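Local coordinates for metallo-beta-lactamase domain-containing protein 1 (Thermotoga maritima, PDB 1ZTC) that probably acts as a metal-dependent endoribonuclease of the metallo-beta-lactamase superfamily, hydrolysing RNA at a site that holds two nickel ions here, at residues Gly167-Thr172 / Ile204-Phe209. Numbering follows the deposited sequence.
Sequences GRVLIT and IDLLVF
V208 packs one methyl against V169 and its CB against the tip of I171 where strands 169-171 and 206-208 run parallel, at 17°, along one border of the second beta-sheet of the metallo-beta-lactamase fold. Residues 173-203, largely helical, link the two strands in a beta-alpha-beta crossover; F197 and L198 of helix 192-201 cover L170. V208 loses the most surface to its neighbour strand. Its CG2, placed beside the backbone N, presses on V169 CG1 at 3.5 Å, tighter than usual for two carbons, while I171 CD1 reaches to 3.6 Å from V208 CB. On the other face L170 CB rests on I204 CD1 and its CD2 meets L207 CD2. The strands are laced by L170, whose N donates to L206 O (2.9 Å) and whose O receives V208 N (2.8 Å, 173° at the hydrogen), and by T172 N, bonded to V208 O.

R168 closes the other end. With CG anti to the backbone N (chi1 173°), its aliphatic chain crosses I204 at about a right angle, CG lying 3.7 Å from I204 CG2, and carries the guanidinium away, its NE forming a salt bridge with D162 OD1 of strand 157-163. R168 O accepts D205 N at 2.8 Å and, weakly, L206 N. D205 answers through OD2, which also forms a salt bridge with R203: its anti lone pair takes R168 N at 2.9 Å.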
loop_
_atom_site.group_PDB
_atom_site.type_symbol
_atom_site.label_atom_id
_atom_site.label_comp_id
_atom_site.label_asym_id
_atom_site.label_seq_id
_atom_site.Cartn_x
_atom_site.Cartn_y
_atom_site.Cartn_z
ATOM N N GLY A 167 -23.477 -21.983 -3.787
ATOM C CA GLY A 167 -24.357 -22.353 -2.710
ATOM C C GLY A 167 -24.836 -21.124 -1.929
ATOM O O GLY A 167 -25.077 -20.075 -2.503
ATOM N N ARG A 168 -24.978 -21.302 -0.621
ATOM C CA ARG A 168 -25.510 -20.294 0.283
ATOM C C ARG A 168 -24.333 -19.464 0.777
ATOM O O ARG A 168 -23.418 -19.981 1.411
ATOM C CB ARG A 168 -26.320 -20.918 1.442
ATOM C CG ARG A 168 -26.725 -19.886 2.479
ATOM C CD ARG A 168 -27.834 -20.325 3.415
ATOM N NE ARG A 168 -29.115 -20.349 2.728
ATOM C CZ ARG A 168 -30.296 -20.410 3.323
ATOM N NH1 ARG A 168 -31.396 -20.422 2.579
ATOM N NH2 ARG A 168 -30.394 -20.482 4.639
ATOM N N VAL A 169 -24.363 -18.183 0.433
ATOM C CA VAL A 169 -23.219 -17.276 0.635
ATOM C C VAL A 169 -23.636 -16.133 1.533
ATOM O O VAL A 169 -24.664 -15.495 1.302
ATOM C CB VAL A 169 -22.699 -16.714 -0.720
ATOM C CG1 VAL A 169 -21.503 -15.809 -0.518
ATOM C CG2 VAL A 169 -22.335 -17.848 -1.670
ATOM N N LEU A 170 -22.830 -15.875 2.557
ATOM C CA LEU A 170 -23.044 -14.720 3.428
ATOM C C LEU A 170 -22.033 -13.615 3.114
ATOM O O LEU A 170 -20.817 -13.802 3.293
ATOM C CB LEU A 170 -22.934 -15.102 4.905
ATOM C CG LEU A 170 -23.205 -13.965 5.918
ATOM C CD1 LEU A 170 -24.584 -13.388 5.748
ATOM C CD2 LEU A 170 -23.006 -14.413 7.327
ATOM N N ILE A 171 -22.554 -12.486 2.637
ATOM C CA ILE A 171 -21.790 -11.248 2.493
ATOM C C ILE A 171 -21.846 -10.545 3.866
ATOM O O ILE A 171 -22.861 -10.004 4.268
ATOM C CB ILE A 171 -22.396 -10.325 1.429
ATOM C CG1 ILE A 171 -22.698 -11.073 0.114
ATOM C CG2 ILE A 171 -21.477 -9.074 1.218
ATOM C CD1 ILE A 171 -21.548 -11.803 -0.469
ATOM N N THR A 172 -20.762 -10.642 4.624
ATOM C CA THR A 172 -20.803 -10.251 6.040
ATOM C C THR A 172 -20.836 -8.765 6.236
ATOM O O THR A 172 -21.532 -8.265 7.146
ATOM C CB THR A 172 -19.595 -10.810 6.822
ATOM O OG1 THR A 172 -18.369 -10.238 6.344
ATOM C CG2 THR A 172 -19.537 -12.313 6.698
ATOM N N ILE A 204 -23.858 -22.426 6.074
ATOM C CA ILE A 204 -23.632 -21.778 4.790
ATOM C C ILE A 204 -22.410 -22.382 4.102
ATOM O O ILE A 204 -21.600 -23.048 4.727
ATOM C CB ILE A 204 -23.440 -20.271 4.937
ATOM C CG1 ILE A 204 -22.211 -19.962 5.791
ATOM C CG2 ILE A 204 -24.695 -19.623 5.524
ATOM C CD1 ILE A 204 -21.955 -18.474 5.944
ATOM N N ASP A 205 -22.279 -22.109 2.809
ATOM C CA ASP A 205 -21.185 -22.653 2.016
ATOM C C ASP A 205 -19.983 -21.709 1.964
ATOM O O ASP A 205 -18.879 -22.166 1.846
ATOM C CB ASP A 205 -21.683 -22.989 0.610
ATOM C CG ASP A 205 -22.689 -24.061 0.626
ATOM O OD1 ASP A 205 -22.276 -25.212 0.907
ATOM O OD2 ASP A 205 -23.901 -23.762 0.390
ATOM N N LEU A 206 -20.210 -20.407 2.090
ATOM C CA LEU A 206 -19.159 -19.414 1.921
ATOM C C LEU A 206 -19.405 -18.140 2.700
ATOM O O LEU A 206 -20.507 -17.554 2.657
ATOM C CB LEU A 206 -19.015 -19.039 0.452
ATOM C CG LEU A 206 -17.710 -18.328 0.034
ATOM C CD1 LEU A 206 -16.524 -19.261 0.167
ATOM C CD2 LEU A 206 -17.838 -17.901 -1.422
ATOM N N LEU A 207 -18.348 -17.693 3.366
ATOM C CA LEU A 207 -18.298 -16.362 3.990
ATOM C C LEU A 207 -17.513 -15.425 3.101
ATOM O O LEU A 207 -16.348 -15.698 2.779
ATOM C CB LEU A 207 -17.601 -16.431 5.339
ATOM C CG LEU A 207 -18.360 -17.188 6.428
ATOM C CD1 LEU A 207 -17.389 -17.806 7.432
ATOM C CD2 LEU A 207 -19.400 -16.291 7.106
ATOM N N VAL A 208 -18.146 -14.345 2.675
ATOM C CA VAL A 208 -17.488 -13.329 1.861
ATOM C C VAL A 208 -17.254 -12.095 2.721
ATOM O O VAL A 208 -18.175 -11.340 3.015
ATOM C CB VAL A 208 -18.313 -12.998 0.596
ATOM C CG1 VAL A 208 -17.689 -11.827 -0.200
ATOM C CG2 VAL A 208 -18.428 -14.246 -0.306
ATOM N N PHE A 209 -15.996 -11.906 3.102
ATOM C CA PHE A 209 -15.567 -10.780 3.925
ATOM C C PHE A 209 -15.275 -9.561 3.034
ATOM O O PHE A 209 -15.016 -9.696 1.840
ATOM C CB PHE A 209 -14.305 -11.128 4.709
ATOM C CG PHE A 209 -14.403 -12.397 5.501
ATOM C CD1 PHE A 209 -15.241 -12.484 6.604
ATOM C CD2 PHE A 209 -13.638 -13.491 5.164
ATOM C CE1 PHE A 209 -15.330 -13.664 7.327
ATOM C CE2 PHE A 209 -13.710 -14.652 5.896
ATOM C CZ PHE A 209 -14.557 -14.739 6.966
#